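Local coordinates for protein putative transcriptional regulator (Clostridium difficile, PDB 3QI7) that is of unknown function but has a periplasmic binding protein-like fold and may bind a small ligand such as a sugar, at residues 152-157 with 250-255; 160-165 with 227-232. All coordinates share one frame; numbering follows the deposited sequence.

Contact 1 of 2, residues 152-157 with 250-255; sequences KEMGAK and IVAEQS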
loop_
_atom_site.group_PDB
_atom_site.type_symbol
_atom_site.label_atom_id
_atom_site.label_comp_id
_atom_site.label_asym_id
_atom_site.label_seq_id
_atom_site.Cartn_x
_atom_site.Cartn_y
_atom_site.Cartn_z
ATOM N N LYS A 152 6.729 20.137 0.669
ATOM C CA LYS A 152 7.479 21.335 0.251
ATOM C C LYS A 152 6.938 21.845 -1.101
ATOM O O LYS A 152 6.659 23.032 -1.245
ATOM C CB LYS A 152 9.004 21.042 0.147
ATOM C CG LYS A 152 9.899 22.283 -0.125
ATOM C CD LYS A 152 10.221 23.059 1.135
ATOM C CE LYS A 152 10.956 24.347 0.866
ATOM N NZ LYS A 152 11.635 24.781 2.114
ATOM N N GLU A 153 6.735 20.937 -2.041
ATOM C CA GLU A 153 6.326 21.285 -3.420
ATOM C C GLU A 153 4.935 21.900 -3.447
ATOM O O GLU A 153 4.626 22.736 -4.302
ATOM C CB GLU A 153 6.396 20.089 -4.334
ATOM C CG GLU A 153 7.836 19.596 -4.466
ATOM C CD GLU A 153 7.981 18.193 -5.042
ATOM O OE1 GLU A 153 7.036 17.687 -5.649
ATOM O OE2 GLU A 153 9.063 17.572 -4.892
HETATM N N MSE A 154 4.122 21.508 -2.493
HETATM C CA MSE A 154 2.763 22.054 -2.361
HETATM C C MSE A 154 2.728 23.383 -1.624
HETATM O O MSE A 154 1.642 23.928 -1.402
HETATM C CB MSE A 154 1.878 21.010 -1.665
HETATM C CG MSE A 154 1.685 19.792 -2.535
HETATM SE SE MSE A 154 0.690 18.363 -1.741
HETATM C CE MSE A 154 -1.106 19.085 -2.005
ATOM N N GLY A 155 3.889 23.922 -1.228
ATOM C CA GLY A 155 3.936 25.233 -0.589
ATOM C C GLY A 155 3.935 25.238 0.929
ATOM O O GLY A 155 3.738 26.290 1.542
ATOM N N ALA A 156 4.187 24.088 1.552
ATOM C CA ALA A 156 4.214 24.021 3.040
ATOM C C ALA A 156 5.311 24.896 3.680
ATOM O O ALA A 156 6.489 24.837 3.289
ATOM C CB ALA A 156 4.370 22.597 3.505
ATOM N N LYS A 157 4.918 25.674 4.683
ATOM C CA LYS A 157 5.869 26.489 5.430
ATOM C C LYS A 157 6.216 25.862 6.779
ATOM O O LYS A 157 7.107 26.354 7.483
ATOM C CB LYS A 157 5.347 27.917 5.585
ATOM C CG LYS A 157 5.265 28.675 4.268
ATOM C CD LYS A 157 6.562 28.578 3.485
ATOM C CE LYS A 157 6.711 29.743 2.492
ATOM N NZ LYS A 157 7.660 29.410 1.379
ATOM N N ILE A 250 -2.745 22.292 4.181
ATOM C CA ILE A 250 -2.341 21.242 3.255
ATOM C C ILE A 250 -2.318 19.866 3.933
ATOM O O ILE A 250 -1.870 19.731 5.078
ATOM C CB ILE A 250 -0.928 21.520 2.662
ATOM C CG1 ILE A 250 -0.897 22.844 1.900
ATOM C CG2 ILE A 250 -0.482 20.417 1.757
ATOM C CD1 ILE A 250 0.497 23.533 1.945
ATOM N N VAL A 251 -2.824 18.861 3.229
ATOM C CA VAL A 251 -2.672 17.456 3.630
ATOM C C VAL A 251 -2.119 16.685 2.431
ATOM O O VAL A 251 -2.853 16.112 1.604
ATOM C CB VAL A 251 -3.987 16.841 4.160
ATOM C CG1 VAL A 251 -3.723 15.448 4.732
ATOM C CG2 VAL A 251 -4.626 17.800 5.196
ATOM N N ALA A 252 -0.793 16.651 2.357
ATOM C CA ALA A 252 -0.121 16.073 1.181
ATOM C C ALA A 252 -0.474 14.583 1.047
ATOM O O ALA A 252 -0.682 14.088 -0.068
ATOM C CB ALA A 252 1.382 16.271 1.290
ATOM N N GLU A 253 -0.537 13.885 2.188
ATOM C CA GLU A 253 -0.891 12.459 2.254
ATOM C C GLU A 253 -1.587 12.017 3.557
ATOM O O GLU A 253 -1.243 12.450 4.654
ATOM C CB GLU A 253 0.390 11.580 2.082
ATOM C CG GLU A 253 1.156 11.814 0.800
ATOM C CD GLU A 253 2.352 10.884 0.644
ATOM O OE1 GLU A 253 2.794 10.345 1.662
ATOM O OE2 GLU A 253 2.862 10.713 -0.489
ATOM N N GLN A 254 -2.517 11.069 3.437
ATOM C CA GLN A 254 -2.994 10.292 4.584
ATOM C C GLN A 254 -1.826 9.441 5.130
ATOM O O GLN A 254 -0.837 9.199 4.427
ATOM C CB GLN A 254 -4.087 9.333 4.152
ATOM C CG GLN A 254 -5.380 10.002 3.589
ATOM C CD GLN A 254 -6.030 9.176 2.503
ATOM O OE1 GLN A 254 -5.573 9.172 1.356
ATOM N NE2 GLN A 254 -7.081 8.437 2.865
ATOM N N SER A 255 -1.995 8.949 6.352
ATOM C CA SER A 255 -1.120 7.943 6.944
ATOM C C SER A 255 -0.675 6.921 5.895
ATOM O O SER A 255 0.524 6.647 5.727
ATOM C CB SER A 255 -1.829 7.284 8.139
ATOM O OG SER A 255 -3.094 6.728 7.820
#
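A Schellman motif ends helix 140-153, and the turn that follows it packs on the loop 250-255. Gly-155 is the first residue to lose helical backbone angles, with a positive phi of 95°. Its N donates to Lys-152 O at 2.9 Å, one of two bonds back into the last helical turn. Gly-155, without a side chain, fits these angles next to the carbonyl O of Met-154. No hydrogen bond crosses between the two segments; the contact is apolar. Met-154, a selenomethionine, carries much of it. Its CG lies anti to the carbonyl carbon (chi1 -67°), and the chain runs extended until it bends at chi3 (79°). The bend separates the tasks of its last two atoms. SE lies 3.7 Å from Ala-252 CB, while CE turns to Ile-250 CG2 at 4.0 Å. The Met-154 and Ile-250 side chains cross obliquely. The CG1 branch of Ile-250 carries CD1 to the turn backbone, 3.6 Å from Met-154 O and 3.8 Å from Ala-156 N. One methyl group thus meets the turn on both sides of Gly-155. Ala-156 CB adds a looser touch on the same methyl. Ala-252 also packs on Leu-147 and Ser-151 of helix 140-153, and Glu-253 makes a salt bridge to Arg-143 there. Val-251 points away, onto helix 234-247, while the backbone of Ile-250 bonds to Ile-227 and Val-229 alongside strand 228-231.

Contact 2 of 2, residues 160-165 with 227-232; sequences IHYAST and INVFGV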
loop_
_atom_site.group_PDB
_atom_site.type_symbol
_atom_site.label_atom_id
_atom_site.label_comp_id
_atom_site.label_asym_id
_atom_site.label_seq_id
_atom_site.Cartn_x
_atom_site.Cartn_y
_atom_site.Cartn_z
ATOM N N ILE A 160 3.662 19.492 10.318
ATOM C CA ILE A 160 3.233 19.048 11.670
ATOM C C ILE A 160 3.033 17.515 11.630
ATOM O O ILE A 160 2.285 17.025 10.796
ATOM C CB ILE A 160 1.940 19.774 12.155
ATOM C CG1 ILE A 160 1.926 21.256 11.749
ATOM C CG2 ILE A 160 1.792 19.668 13.702
ATOM C CD1 ILE A 160 3.114 22.153 12.241
ATOM N N HIS A 161 3.758 16.770 12.486
ATOM C CA HIS A 161 3.656 15.305 12.603
ATOM C C HIS A 161 3.005 14.908 13.920
ATOM O O HIS A 161 3.484 15.329 14.988
ATOM C CB HIS A 161 5.067 14.716 12.564
ATOM C CG HIS A 161 5.111 13.218 12.548
ATOM N ND1 HIS A 161 4.966 12.452 13.696
ATOM C CD2 HIS A 161 5.343 12.348 11.537
ATOM C CE1 HIS A 161 5.080 11.173 13.372
ATOM N NE2 HIS A 161 5.304 11.083 12.069
ATOM N N TYR A 162 1.899 14.152 13.833
ATOM C CA TYR A 162 1.095 13.736 14.997
ATOM C C TYR A 162 1.138 12.202 15.124
ATOM O O TYR A 162 0.845 11.490 14.175
ATOM C CB TYR A 162 -0.374 14.178 14.831
ATOM C CG TYR A 162 -0.632 15.650 14.970
ATOM C CD1 TYR A 162 -0.562 16.262 16.193
ATOM C CD2 TYR A 162 -0.996 16.427 13.866
ATOM C CE1 TYR A 162 -0.793 17.618 16.323
ATOM C CE2 TYR A 162 -1.237 17.768 13.984
ATOM C CZ TYR A 162 -1.140 18.372 15.227
ATOM O OH TYR A 162 -1.387 19.719 15.341
ATOM N N ALA A 163 1.456 11.721 16.333
ATOM C CA ALA A 163 1.602 10.301 16.671
ATOM C C ALA A 163 1.716 10.212 18.185
ATOM O O ALA A 163 2.304 11.100 18.807
ATOM C CB ALA A 163 2.892 9.735 16.072
ATOM N N SER A 164 1.169 9.149 18.771
ATOM C CA SER A 164 1.315 8.882 20.210
ATOM C C SER A 164 2.696 8.273 20.502
ATOM O O SER A 164 3.327 7.743 19.609
ATOM C CB SER A 164 0.231 7.912 20.685
ATOM O OG SER A 164 0.530 6.569 20.322
ATOM N N THR A 165 3.136 8.280 21.761
ATOM C CA THR A 165 4.435 7.668 22.066
ATOM C C THR A 165 4.388 6.138 21.894
ATOM O O THR A 165 5.403 5.534 21.507
ATOM C CB THR A 165 4.981 8.119 23.420
ATOM O OG1 THR A 165 4.045 7.855 24.454
ATOM C CG2 THR A 165 5.259 9.618 23.394
ATOM N N ILE A 227 0.640 25.175 5.860
ATOM C CA ILE A 227 1.405 24.130 6.541
ATOM C C ILE A 227 0.845 22.800 6.106
ATOM O O ILE A 227 -0.328 22.713 5.736
ATOM C CB ILE A 227 1.321 24.275 8.088
ATOM C CG1 ILE A 227 -0.125 24.069 8.612
ATOM C CG2 ILE A 227 1.862 25.666 8.490
ATOM C CD1 ILE A 227 -0.359 24.366 10.130
ATOM N N ASN A 228 1.683 21.768 6.138
ATOM C CA ASN A 228 1.226 20.393 5.938
ATOM C C ASN A 228 0.974 19.703 7.259
ATOM O O ASN A 228 1.824 19.740 8.163
ATOM C CB ASN A 228 2.233 19.559 5.145
ATOM C CG ASN A 228 1.680 18.189 4.767
ATOM O OD1 ASN A 228 0.768 18.118 3.966
ATOM N ND2 ASN A 228 2.179 17.114 5.397
ATOM N N VAL A 229 -0.179 19.032 7.372
ATOM C CA VAL A 229 -0.490 18.308 8.598
ATOM C C VAL A 229 -0.549 16.807 8.273
ATOM O O VAL A 229 -1.170 16.376 7.292
ATOM C CB VAL A 229 -1.802 18.807 9.239
ATOM C CG1 VAL A 229 -2.200 17.935 10.488
ATOM C CG2 VAL A 229 -1.710 20.294 9.608
ATOM N N PHE A 230 0.098 16.004 9.110
ATOM C CA PHE A 230 0.178 14.578 8.865
ATOM C C PHE A 230 -0.047 13.791 10.127
ATOM O O PHE A 230 0.550 14.112 11.157
ATOM C CB PHE A 230 1.572 14.255 8.359
ATOM C CG PHE A 230 1.813 12.786 8.105
ATOM C CD1 PHE A 230 1.240 12.156 7.006
ATOM C CD2 PHE A 230 2.641 12.051 8.932
ATOM C CE1 PHE A 230 1.494 10.818 6.722
ATOM C CE2 PHE A 230 2.863 10.700 8.676
ATOM C CZ PHE A 230 2.285 10.084 7.569
ATOM N N GLY A 231 -0.837 12.720 10.017
ATOM C CA GLY A 231 -1.045 11.768 11.123
ATOM C C GLY A 231 -0.767 10.337 10.694
ATOM O O GLY A 231 -0.543 10.044 9.490
ATOM N N VAL A 232 -0.801 9.428 11.666
ATOM C CA VAL A 232 -0.218 8.102 11.468
ATOM C C VAL A 232 -1.217 6.957 11.431
ATOM O O VAL A 232 -0.811 5.813 11.249
ATOM C CB VAL A 232 0.948 7.827 12.465
ATOM C CG1 VAL A 232 2.014 8.930 12.401
ATOM C CG2 VAL A 232 0.427 7.638 13.904
#
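Strands 160-164 and 228-231 run parallel, with axes 4.9 Å apart at closest approach and 16° between their directions. Ile-160 pairs with Val-229 and His-161 with Phe-230. Three backbone bonds join them. Ile-160 N donates to Asn-228 O at 2.8 Å, with the N-H pointing nearly straight at the oxygen (174°). Phe-230 N donates to Ile-160 O at 2.9 Å, and Tyr-162 N to Phe-230 O at 3.0 Å; both are more bent. On one face, His-161 and Phe-230 lie side by side and point the same way, each with CG anti to its backbone N. Their rings are oblique, planes at 45°, and His-161 CD2 comes to the Phe-230 ring edge, 3.8 Å from CD2 of that ring. The opposite face holds Ile-160, Tyr-162 and Val-229. Val-229 CG1 meets the edge of the Tyr-162 ring in its plane, 3.6 Å from CE2. The Tyr-162 hydroxyl goes on to hydrogen-bond Asp-215. Val-232 closes the far end, packing CG1 at 3.3 Å from Tyr-162 O, a buried carbonyl oxygen without a polar partner. Helix 171-186 covers the His-161 and Phe-230 face, and helix 203-223 the Tyr-162 face. Strand 160-164 lies between 191-196 and 228-231, an order of 2-1-3 when numbered along the chain. This parallel sheet between helices is consistent with the Rossmann-like core of a periplasmic binding protein lobe.

How the contacts relate
The two contacts lie in the same part of the fold, with centres about 11 Å apart. Contact 2 is fully buried; contact 1 is mostly buried, with Met-154 and Gly-155 partly exposed. Contact 2 is sheet core, held by a backbone ladder with side chains on two faces. Contact 1 is apolar packing between a helix end and a loop, beside that sheet, and has no hydrogen bond of its own. Strand 228-231 joins them. The start of segment 250-255 lies against it, and Asn-228 OD1 probably takes the N-H of Ala-252, with OD1 and N 2.7 Å apart. Helix 140-153 is followed, after the turn of contact 1, by strand 159-164.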